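Local coordinates for formyltransferase PseJ (Anoxybacillus kamchatkensis G10, PDB 6EDK), which is a formyltransferase-family protein that holds the ligand 1YA in a pocket beside its central mixed beta-sheet, at residues 107-112 / 184-189; 92-97 / 127-132; 143-146 / 152-155. All blocks are in the same frame, centred on the assembly; numbering follows the deposited sequence.

Contact 1. Residues 107-112 / 184-189. With 1YA (N-{4-[{[(6S)-2-amino-4-oxo-3,4,5,6,7,8-hexahydropteridin-6-yl]methyl}(formyl)amino]benzoyl}-L-glutamic acid), chain D.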
loop_
_atom_site.group_PDB
_atom_site.type_symbol
_atom_site.label_atom_id
_atom_site.label_comp_id
_atom_site.label_asym_id
_atom_site.label_seq_id
_atom_site.Cartn_x
_atom_site.Cartn_y
_atom_site.Cartn_z
ATOM N N ASN A 107 -1.150 5.425 -9.213
ATOM C CA ASN A 107 -2.346 6.105 -9.710
ATOM C C ASN A 107 -2.091 6.665 -11.097
ATOM O O ASN A 107 -2.894 6.491 -12.018
ATOM C CB ASN A 107 -2.744 7.202 -8.735
ATOM C CG ASN A 107 -4.007 7.948 -9.130
ATOM O OD1 ASN A 107 -5.062 7.353 -9.410
ATOM N ND2 ASN A 107 -3.916 9.274 -9.127
ATOM N N LEU A 108 -0.984 7.380 -11.252
ATOM C CA LEU A 108 -0.649 7.911 -12.580
ATOM C C LEU A 108 -0.534 6.802 -13.622
ATOM O O LEU A 108 -1.109 6.903 -14.707
ATOM C CB LEU A 108 0.635 8.710 -12.479
ATOM C CG LEU A 108 1.200 9.214 -13.852
ATOM C CD1 LEU A 108 0.221 10.181 -14.462
ATOM C CD2 LEU A 108 2.530 9.927 -13.519
ATOM N N TRP A 109 0.181 5.733 -13.314
ATOM C CA TRP A 109 0.390 4.681 -14.306
ATOM C C TRP A 109 -0.887 3.947 -14.657
ATOM O O TRP A 109 -1.025 3.450 -15.792
ATOM C CB TRP A 109 1.439 3.689 -13.829
ATOM C CG TRP A 109 2.780 4.240 -13.976
ATOM C CD1 TRP A 109 3.591 4.697 -12.993
ATOM C CD2 TRP A 109 3.465 4.436 -15.205
ATOM N NE1 TRP A 109 4.777 5.182 -13.547
ATOM C CE2 TRP A 109 4.703 5.040 -14.907
ATOM C CE3 TRP A 109 3.135 4.172 -16.554
ATOM C CZ2 TRP A 109 5.651 5.375 -15.912
ATOM C CZ3 TRP A 109 4.078 4.511 -17.544
ATOM C CH2 TRP A 109 5.316 5.117 -17.193
ATOM N N SER A 110 -1.860 3.885 -13.708
ATOM C CA SER A 110 -3.127 3.277 -14.021
ATOM C C SER A 110 -3.851 4.034 -15.118
ATOM O O SER A 110 -4.610 3.432 -15.873
ATOM C CB SER A 110 -4.001 3.163 -12.766
ATOM O OG SER A 110 -4.638 4.385 -12.434
ATOM N N PHE A 111 -3.589 5.325 -15.268
ATOM C CA PHE A 111 -4.178 6.096 -16.364
ATOM C C PHE A 111 -3.311 6.051 -17.616
ATOM O O PHE A 111 -3.827 5.785 -18.720
ATOM C CB PHE A 111 -4.404 7.529 -15.920
ATOM C CG PHE A 111 -5.532 7.642 -14.979
ATOM C CD1 PHE A 111 -6.815 7.604 -15.449
ATOM C CD2 PHE A 111 -5.324 7.700 -13.631
ATOM C CE1 PHE A 111 -7.882 7.654 -14.573
ATOM C CE2 PHE A 111 -6.394 7.762 -12.766
ATOM C CZ PHE A 111 -7.673 7.718 -13.249
ATOM N N LEU A 112 -1.996 6.243 -17.447
ATOM C CA LEU A 112 -1.104 6.214 -18.598
ATOM C C LEU A 112 -1.206 4.901 -19.362
ATOM O O LEU A 112 -1.185 4.895 -20.602
ATOM C CB LEU A 112 0.335 6.452 -18.155
ATOM C CG LEU A 112 0.642 7.852 -17.637
ATOM C CD1 LEU A 112 2.036 7.884 -17.076
ATOM C CD2 LEU A 112 0.468 8.924 -18.689
ATOM N N SER A 184 2.014 -5.305 -13.783
ATOM C CA SER A 184 3.047 -4.341 -14.218
ATOM C C SER A 184 3.827 -3.821 -13.009
ATOM O O SER A 184 3.415 -3.996 -11.868
ATOM C CB SER A 184 2.445 -3.183 -14.967
ATOM O OG SER A 184 1.441 -2.555 -14.184
ATOM N N TYR A 185 4.956 -3.180 -13.285
ATOM C CA TYR A 185 5.836 -2.617 -12.272
ATOM C C TYR A 185 6.481 -1.357 -12.808
ATOM O O TYR A 185 6.841 -1.331 -13.992
ATOM C CB TYR A 185 6.921 -3.597 -11.872
ATOM C CG TYR A 185 7.969 -2.940 -10.971
ATOM C CD1 TYR A 185 7.770 -2.841 -9.617
ATOM C CD2 TYR A 185 9.143 -2.402 -11.502
ATOM C CE1 TYR A 185 8.701 -2.232 -8.792
ATOM C CE2 TYR A 185 10.079 -1.796 -10.689
ATOM C CZ TYR A 185 9.862 -1.718 -9.331
ATOM O OH TYR A 185 10.790 -1.116 -8.493
ATOM N N HIS A 186 6.587 -0.315 -11.964
ATOM C CA HIS A 186 7.234 0.925 -12.348
ATOM C C HIS A 186 8.165 1.408 -11.242
ATOM O O HIS A 186 7.915 1.215 -10.067
ATOM C CB HIS A 186 6.240 2.047 -12.684
ATOM C CG HIS A 186 5.189 1.613 -13.645
ATOM N ND1 HIS A 186 4.024 0.989 -13.246
ATOM C CD2 HIS A 186 5.158 1.660 -14.996
ATOM C CE1 HIS A 186 3.307 0.691 -14.319
ATOM N NE2 HIS A 186 3.978 1.065 -15.391
ATOM N N LYS A 187 9.250 2.052 -11.644
ATOM C CA LYS A 187 10.151 2.789 -10.771
ATOM C C LYS A 187 9.787 4.267 -10.821
ATOM O O LYS A 187 9.117 4.744 -11.751
ATOM C CB LYS A 187 11.625 2.651 -11.211
ATOM C CG LYS A 187 12.148 1.258 -11.411
ATOM C CD LYS A 187 13.291 1.262 -12.453
ATOM C CE LYS A 187 14.430 0.296 -12.102
ATOM N NZ LYS A 187 14.021 -1.134 -11.874
ATOM N N LEU A 188 10.287 5.012 -9.830
ATOM C CA LEU A 188 9.953 6.430 -9.755
ATOM C C LEU A 188 10.369 7.185 -11.008
ATOM O O LEU A 188 9.673 8.103 -11.442
ATOM C CB LEU A 188 10.611 7.038 -8.514
ATOM C CG LEU A 188 9.927 8.270 -7.929
ATOM C CD1 LEU A 188 8.587 7.927 -7.292
ATOM C CD2 LEU A 188 10.850 8.945 -6.900
ATOM N N LYS A 189 11.472 6.786 -11.634
ATOM C CA LYS A 189 11.984 7.541 -12.767
ATOM C C LYS A 189 11.219 7.293 -14.054
ATOM O O LYS A 189 11.336 8.103 -14.973
ATOM C CB LYS A 189 13.471 7.225 -12.949
ATOM C CG LYS A 189 14.402 7.949 -11.939
ATOM C CD LYS A 189 14.666 9.433 -12.311
ATOM C CE LYS A 189 15.082 9.594 -13.780
ATOM N NZ LYS A 189 15.847 10.831 -14.054
HETATM N N1 1YA D . 9.525 -3.895 1.271
HETATM C C2 1YA D . 9.385 -5.277 0.763
HETATM N NA2 1YA D . 10.465 -6.234 0.933
HETATM N N3 1YA D . 8.131 -5.780 0.091
HETATM C C4 1YA D . 6.996 -4.879 -0.151
HETATM O O4 1YA D . 6.023 -5.340 -0.712
HETATM C C4A 1YA D . 7.148 -3.484 0.352
HETATM N N5 1YA D . 6.086 -2.623 0.219
HETATM C C6 1YA D . 6.477 -1.124 0.311
HETATM C C7 1YA D . 7.324 -0.803 1.334
HETATM N N8 1YA D . 8.557 -1.743 1.560
HETATM C C8A 1YA D . 8.412 -2.992 1.102
HETATM C C9 1YA D . 7.103 -0.804 -1.066
HETATM N N10 1YA D . 7.436 0.624 -1.228
HETATM C C11 1YA D . 11.080 1.635 -3.131
HETATM C C12 1YA D . 10.866 2.072 -1.834
HETATM C C13 1YA D . 9.680 1.732 -1.193
HETATM C C14 1YA D . 8.734 0.984 -1.871
HETATM C C15 1YA D . 8.950 0.562 -3.170
HETATM C C16 1YA D . 10.134 0.893 -3.805
HETATM C C17 1YA D . 12.378 2.005 -3.893
HETATM N N 1YA D . 12.147 2.499 -5.275
HETATM C CA 1YA D . 13.231 2.922 -6.197
HETATM C CB 1YA D . 14.080 1.696 -6.617
HETATM C CG 1YA D . 13.343 0.362 -6.420
HETATM C CD 1YA D . 14.013 -0.796 -7.182
HETATM O OE1 1YA D . 13.422 -1.905 -7.299
HETATM O OE2 1YA D . 15.154 -0.635 -7.689
HETATM C CT 1YA D . 12.594 3.625 -7.425
HETATM O O2 1YA D . 11.337 3.719 -7.565
HETATM O O1 1YA D . 13.328 4.126 -8.311
HETATM C C18 1YA D . 6.525 1.697 -0.858
HETATM O O5 1YA D . 5.476 1.455 -0.363
HETATM O O 1YA D . 13.440 1.916 -3.388
HETATM O O HOH W 1 6.945 6.551 -12.134
#

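Contact 2. Residues 92-97 / 127-132. With 1YA (N-{4-[{[(6S)-2-amino-4-oxo-3,4,5,6,7,8-hexahydropteridin-6-yl]methyl}(formyl)amino]benzoyl}-L-glutamic acid), chain D.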
loop_
_atom_site.group_PDB
_atom_site.type_symbol
_atom_site.label_atom_id
_atom_site.label_comp_id
_atom_site.label_asym_id
_atom_site.label_seq_id
_atom_site.Cartn_x
_atom_site.Cartn_y
_atom_site.Cartn_z
ATOM N N ASN A 92 1.177 -4.667 3.832
ATOM C CA ASN A 92 1.439 -3.382 3.213
ATOM C C ASN A 92 0.113 -2.946 2.537
ATOM O O ASN A 92 -0.649 -3.826 2.067
ATOM C CB ASN A 92 2.514 -3.474 2.160
ATOM C CG ASN A 92 2.841 -2.133 1.504
ATOM O OD1 ASN A 92 3.200 -1.177 2.167
ATOM N ND2 ASN A 92 2.737 -2.070 0.166
ATOM N N LEU A 93 -0.153 -1.648 2.608
ATOM C CA LEU A 93 -1.304 -0.964 1.971
ATOM C C LEU A 93 -0.815 -0.220 0.741
ATOM O O LEU A 93 -0.084 0.784 0.835
ATOM C CB LEU A 93 -1.970 0.026 2.926
ATOM C CG LEU A 93 -2.849 -0.515 4.028
ATOM C CD1 LEU A 93 -2.256 -1.646 4.846
ATOM C CD2 LEU A 93 -3.315 0.581 4.959
ATOM N N HIS A 94 -1.238 -0.686 -0.457
ATOM C CA HIS A 94 -0.737 -0.210 -1.738
ATOM C C HIS A 94 -1.925 0.240 -2.574
ATOM O O HIS A 94 -2.866 -0.522 -2.731
ATOM C CB HIS A 94 -0.012 -1.353 -2.469
ATOM C CG HIS A 94 0.601 -0.962 -3.753
ATOM N ND1 HIS A 94 1.645 -0.073 -3.832
ATOM C CD2 HIS A 94 0.321 -1.331 -5.024
ATOM C CE1 HIS A 94 1.964 0.119 -5.102
ATOM N NE2 HIS A 94 1.174 -0.635 -5.846
ATOM N N ILE A 95 -1.867 1.440 -3.098
ATOM C CA ILE A 95 -3.009 1.991 -3.824
ATOM C C ILE A 95 -2.963 1.659 -5.310
ATOM O O ILE A 95 -3.149 2.536 -6.172
ATOM C CB ILE A 95 -3.171 3.472 -3.562
ATOM C CG1 ILE A 95 -1.923 4.280 -3.863
ATOM C CG2 ILE A 95 -3.671 3.706 -2.108
ATOM C CD1 ILE A 95 -2.201 5.789 -4.019
ATOM N N SER A 96 -2.773 0.388 -5.613
ATOM C CA SER A 96 -3.075 -0.130 -6.932
ATOM C C SER A 96 -3.880 -1.419 -6.791
ATOM O O SER A 96 -3.998 -2.025 -5.728
ATOM C CB SER A 96 -1.780 -0.360 -7.756
ATOM O OG SER A 96 -1.332 -1.660 -7.409
ATOM N N TYR A 97 -4.476 -1.831 -7.895
ATOM C CA TYR A 97 -5.148 -3.108 -8.031
ATOM C C TYR A 97 -4.078 -4.113 -8.452
ATOM O O TYR A 97 -3.843 -4.340 -9.624
ATOM C CB TYR A 97 -6.298 -3.027 -9.023
ATOM C CG TYR A 97 -7.293 -4.170 -8.831
ATOM C CD1 TYR A 97 -7.025 -5.397 -9.276
ATOM C CD2 TYR A 97 -8.489 -3.962 -8.093
ATOM C CE1 TYR A 97 -7.907 -6.456 -9.059
ATOM C CE2 TYR A 97 -9.377 -5.013 -7.853
ATOM C CZ TYR A 97 -9.050 -6.265 -8.361
ATOM O OH TYR A 97 -9.888 -7.336 -8.126
ATOM N N GLY A 127 10.135 -9.306 -2.480
ATOM C CA GLY A 127 10.021 -8.387 -3.587
ATOM C C GLY A 127 9.123 -7.199 -3.290
ATOM O O GLY A 127 8.428 -7.171 -2.271
ATOM N N LEU A 128 9.131 -6.223 -4.209
ATOM C CA LEU A 128 8.342 -4.998 -4.049
ATOM C C LEU A 128 6.908 -5.224 -4.525
ATOM O O LEU A 128 6.660 -5.361 -5.733
ATOM C CB LEU A 128 8.949 -3.849 -4.838
ATOM C CG LEU A 128 10.419 -3.544 -4.565
ATOM C CD1 LEU A 128 10.831 -2.260 -5.287
ATOM C CD2 LEU A 128 10.650 -3.446 -3.052
ATOM N N ASP A 129 5.956 -5.206 -3.580
ATOM C CA ASP A 129 4.514 -5.275 -3.850
ATOM C C ASP A 129 4.124 -6.573 -4.515
ATOM O O ASP A 129 3.109 -6.646 -5.146
ATOM C CB ASP A 129 4.045 -4.076 -4.705
ATOM C CG ASP A 129 4.339 -2.739 -4.036
ATOM O OD1 ASP A 129 4.223 -2.667 -2.781
ATOM O OD2 ASP A 129 4.687 -1.755 -4.744
ATOM N N THR A 130 4.926 -7.642 -4.312
ATOM C CA THR A 130 4.697 -8.953 -4.896
ATOM C C THR A 130 4.062 -9.973 -3.957
ATOM O O THR A 130 3.658 -11.053 -4.421
ATOM C CB THR A 130 6.033 -9.520 -5.422
ATOM O OG1 THR A 130 7.062 -9.257 -4.461
ATOM C CG2 THR A 130 6.437 -8.842 -6.687
ATOM N N GLY A 131 3.911 -9.669 -2.661
ATOM C CA GLY A 131 3.387 -10.639 -1.704
ATOM C C GLY A 131 1.928 -11.061 -1.904
ATOM O O GLY A 131 1.186 -10.559 -2.759
ATOM N N GLU A 132 1.491 -11.988 -1.050
ATOM C CA GLU A 132 0.162 -12.590 -1.193
ATOM C C GLU A 132 -0.958 -11.582 -0.910
ATOM O O GLU A 132 -0.848 -10.728 -0.045
ATOM C CB GLU A 132 -0.016 -13.767 -0.242
ATOM C CG GLU A 132 0.793 -14.997 -0.645
ATOM C CD GLU A 132 0.531 -16.164 0.291
ATOM O OE1 GLU A 132 0.746 -15.992 1.525
ATOM O OE2 GLU A 132 0.090 -17.233 -0.207
HETATM N N1 1YA D . 9.525 -3.895 1.271
HETATM C C2 1YA D . 9.385 -5.277 0.763
HETATM N NA2 1YA D . 10.465 -6.234 0.933
HETATM N N3 1YA D . 8.131 -5.780 0.091
HETATM C C4 1YA D . 6.996 -4.879 -0.151
HETATM O O4 1YA D . 6.023 -5.340 -0.712
HETATM C C4A 1YA D . 7.148 -3.484 0.352
HETATM N N5 1YA D . 6.086 -2.623 0.219
HETATM C C6 1YA D . 6.477 -1.124 0.311
HETATM C C7 1YA D . 7.324 -0.803 1.334
HETATM N N8 1YA D . 8.557 -1.743 1.560
HETATM C C8A 1YA D . 8.412 -2.992 1.102
HETATM C C9 1YA D . 7.103 -0.804 -1.066
HETATM N N10 1YA D . 7.436 0.624 -1.228
HETATM C C11 1YA D . 11.080 1.635 -3.131
HETATM C C12 1YA D . 10.866 2.072 -1.834
HETATM C C13 1YA D . 9.680 1.732 -1.193
HETATM C C14 1YA D . 8.734 0.984 -1.871
HETATM C C15 1YA D . 8.950 0.562 -3.170
HETATM C C16 1YA D . 10.134 0.893 -3.805
HETATM C C17 1YA D . 12.378 2.005 -3.893
HETATM N N 1YA D . 12.147 2.499 -5.275
HETATM C CA 1YA D . 13.231 2.922 -6.197
HETATM C CB 1YA D . 14.080 1.696 -6.617
HETATM C CG 1YA D . 13.343 0.362 -6.420
HETATM C CD 1YA D . 14.013 -0.796 -7.182
HETATM O OE1 1YA D . 13.422 -1.905 -7.299
HETATM O OE2 1YA D . 15.154 -0.635 -7.689
HETATM C CT 1YA D . 12.594 3.625 -7.425
HETATM O O2 1YA D . 11.337 3.719 -7.565
HETATM O O1 1YA D . 13.328 4.126 -8.311
HETATM C C18 1YA D . 6.525 1.697 -0.858
HETATM O O5 1YA D . 5.476 1.455 -0.363
HETATM O O 1YA D . 13.440 1.916 -3.388
HETATM O O HOH W 2 3.341 -0.129 -1.696
#

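Contact 3. Residues 143-146 / 152-155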
loop_
_atom_site.group_PDB
_atom_site.type_symbol
_atom_site.label_atom_id
_atom_site.label_comp_id
_atom_site.label_asym_id
_atom_site.label_seq_id
_atom_site.Cartn_x
_atom_site.Cartn_y
_atom_site.Cartn_z
ATOM N N GLU A 143 -15.621 11.149 -15.474
ATOM C CA GLU A 143 -15.205 11.874 -16.662
ATOM C C GLU A 143 -14.283 13.036 -16.371
ATOM O O GLU A 143 -13.321 13.250 -17.119
ATOM C CB GLU A 143 -16.442 12.401 -17.434
ATOM C CG GLU A 143 -16.075 13.189 -18.711
ATOM C CD GLU A 143 -17.273 13.888 -19.389
ATOM O OE1 GLU A 143 -18.423 13.779 -18.892
ATOM O OE2 GLU A 143 -17.052 14.558 -20.427
ATOM N N ASN A 144 -14.549 13.812 -15.326
ATOM C CA ASN A 144 -13.742 15.012 -15.099
ATOM C C ASN A 144 -12.778 14.881 -13.906
ATOM O O ASN A 144 -12.244 15.894 -13.423
ATOM C CB ASN A 144 -14.647 16.237 -14.934
ATOM C CG ASN A 144 -15.290 16.692 -16.273
ATOM O OD1 ASN A 144 -16.499 16.584 -16.473
ATOM N ND2 ASN A 144 -14.467 17.168 -17.197
ATOM N N ASP A 145 -12.483 13.656 -13.475
ATOM C CA ASP A 145 -11.506 13.483 -12.396
ATOM C C ASP A 145 -10.140 14.066 -12.778
ATOM O O ASP A 145 -9.726 14.124 -13.965
ATOM C CB ASP A 145 -11.297 12.005 -12.076
ATOM C CG ASP A 145 -12.133 11.511 -10.974
ATOM O OD1 ASP A 145 -12.358 12.265 -10.012
ATOM O OD2 ASP A 145 -12.584 10.364 -11.069
ATOM N N THR A 146 -9.360 14.365 -11.730
ATOM C CA THR A 146 -7.979 14.780 -11.858
ATOM C C THR A 146 -7.084 13.770 -11.120
ATOM O O THR A 146 -7.575 12.900 -10.455
ATOM C CB THR A 146 -7.797 16.167 -11.257
ATOM O OG1 THR A 146 -8.131 16.089 -9.876
ATOM C CG2 THR A 146 -8.716 17.188 -11.953
ATOM N N GLU A 152 -6.916 10.992 -3.982
ATOM C CA GLU A 152 -7.665 11.095 -2.723
ATOM C C GLU A 152 -8.677 10.000 -2.600
ATOM O O GLU A 152 -8.891 9.495 -1.535
ATOM C CB GLU A 152 -8.352 12.466 -2.622
ATOM C CG GLU A 152 -7.387 13.564 -2.245
ATOM C CD GLU A 152 -6.648 13.253 -0.926
ATOM O OE1 GLU A 152 -7.313 12.772 0.055
ATOM O OE2 GLU A 152 -5.397 13.454 -0.901
ATOM N N ARG A 153 -9.371 9.632 -3.679
ATOM C CA ARG A 153 -10.331 8.551 -3.560
ATOM C C ARG A 153 -9.655 7.205 -3.244
ATOM O O ARG A 153 -10.183 6.398 -2.464
ATOM C CB ARG A 153 -11.147 8.462 -4.879
ATOM C CG ARG A 153 -12.273 7.538 -4.778
ATOM C CD ARG A 153 -13.068 7.438 -6.123
ATOM N NE ARG A 153 -13.756 8.711 -6.367
ATOM C CZ ARG A 153 -13.491 9.529 -7.365
ATOM N NH1 ARG A 153 -12.571 9.206 -8.263
ATOM N NH2 ARG A 153 -14.191 10.649 -7.474
ATOM N N LEU A 154 -8.479 6.943 -3.847
ATOM C CA LEU A 154 -7.774 5.713 -3.526
ATOM C C LEU A 154 -7.354 5.726 -2.055
ATOM O O LEU A 154 -7.486 4.720 -1.361
ATOM C CB LEU A 154 -6.515 5.578 -4.405
ATOM C CG LEU A 154 -6.809 5.396 -5.904
ATOM C CD1 LEU A 154 -5.430 5.537 -6.601
ATOM C CD2 LEU A 154 -7.407 4.071 -6.234
ATOM N N THR A 155 -6.856 6.866 -1.583
ATOM C CA THR A 155 -6.399 6.960 -0.177
ATOM C C THR A 155 -7.553 6.683 0.792
ATOM O O THR A 155 -7.425 5.896 1.738
ATOM C CB THR A 155 -5.803 8.358 0.060
ATOM O OG1 THR A 155 -4.561 8.404 -0.661
ATOM C CG2 THR A 155 -5.569 8.582 1.513
HETATM O O HOH W 3 -14.724 13.240 -9.456
#

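Contact 1. Residues 107-112 / 184-189
Strand 185-186, which runs into the rim of the ligand pocket, is pinned to helix 106-112 by one aromatic stack, W109 on H186. The imidazole lies face to face with the five-membered ring of the indole, centroids 3.5 Å apart and planes only 7° from parallel, with CD2 of H186 3.3 Å from CD2 of W109. Each CB also sits over the partner's ring: W109 CB is 3.9 Å from the imidazole centroid, a CH-pi contact that H186 CB returns on the indole. In both residues CG stands anti to the carbonyl carbon, which swings the rings into the space between helix and strand. A broad indole suits this place because L112 CD1 lies over its opposite face, offset toward the ring's rim. At its edge W109 NE1 donates to a water at 2.9 Å, and that water can donate to K187 O. H186 NE2 is hydrogen-bonded to E113 OE1, which would restrain the ring's rotation. Just beyond the stack, L188 N donates to O2 of the ligand at 2.8 Å, an angle of 157°. The arrangement is that of a ligand-pocket wall, where a backbone N-H grips a carboxylate and a parallel aromatic stack backs the strand.

Contact 2. Residues 92-97 / 127-132
The end of strand 90-94, turning at I95 through an inverse gamma turn, faces the irregular loop 127-132, with the CA atoms of H94 and D129 7.6 Å apart. Together they form one side of the ligand pocket at the end of an interior strand of the formyltransferase mixed sheet. D129 lies over one face of the H94 imidazole, its OD2 3.3 Å from H94 CE1; the carboxylate and ring planes are 33° apart, and the side chains meet at about a right angle. H94 reaches the loop with CG anti to its own backbone nitrogen (chi1 -177°), while its NE2 is bonded to N101 O, which would limit the ring's rotation. D129 is similarly anchored, OD2 accepting from G103 N. An acid beside an imidazole in a buried place suits a polar network, and a water links the two: it lies 2.7 Å from H94 ND1 and can donate to D129 OD1. The loop reads the pterin end through its backbone. D129 N donates to ligand O4 at 2.9 Å, and ligand N3 makes a weak, bent bond to G127 O (117°). L128 adds a nonpolar branch, CD1 lying 3.6 Å from C16 of the benzoyl ring and also close to the carboxylate oxygen OE1. Where the formyl group approaches, the same water that joins H94 and D129 can also donate to ligand O5, at 3.0 Å.

Contact 3. Residues 143-146 / 152-155
R153 and D145 meet through a salt bridge, NH1 of the arginine donating to OD2 of the aspartate at 3.0 Å with an N-H...O angle of 150°. The carboxylate approaches the edge of the guanidinium, yet the two planes are 50° apart, and NH1 meets OD2 on its syn side, 35° out of the carboxylate plane. The bridge therefore rests on one N-H...O bond and is not a coplanar bidentate pair. A water also bridges the two residues: it donates to D145 OD1 at 2.6 Å and accepts a weak bond from R153 NH2 at 3.3 Å. Arginine suits the place because it is long enough to span the 10.2 Å between the CA atoms of D145 and R153; its chain leaves the helix extended and then bends at chi3 to bring the guanidinium across. Further out, OD1 of D145 is bonded to T149 OG1 in the first turn of the helix and OD2 accepts from Y142 N in the loop, so both oxygens have partners besides the arginine. With so many donors around it, D145 would be expected to stay ionised. Next along the chain, T146 occupies the N-cap position, its hydroxyl capping a backbone N in the first turn. The bridge thus ties the loop after strand 133-138 to the second turn of helix 147-169, whose R153 also packs on V139 and Y142 at the exit of that strand.

In the fold
From the N terminus, after three earlier strands of the main sheet, the chain reaches strand 90-94, where contact 2 opens; it closes at the 127-132 loop, after strand 118-123. Before that closure helix 106-112 has already begun contact 1, so contacts 1 and 2 cross along the sequence. Contact 3 closes a short loop, from the segment after strand 133-138 into helix 147-169, and is nested inside the longer loop that contact 1 completes at strand 185-186. Contacts 1 and 2 both touch the ligand and meet each other where Y185 packs on L128. L154 of helix 147-169 packs against N107 and I95, linking contact 3 to the other two.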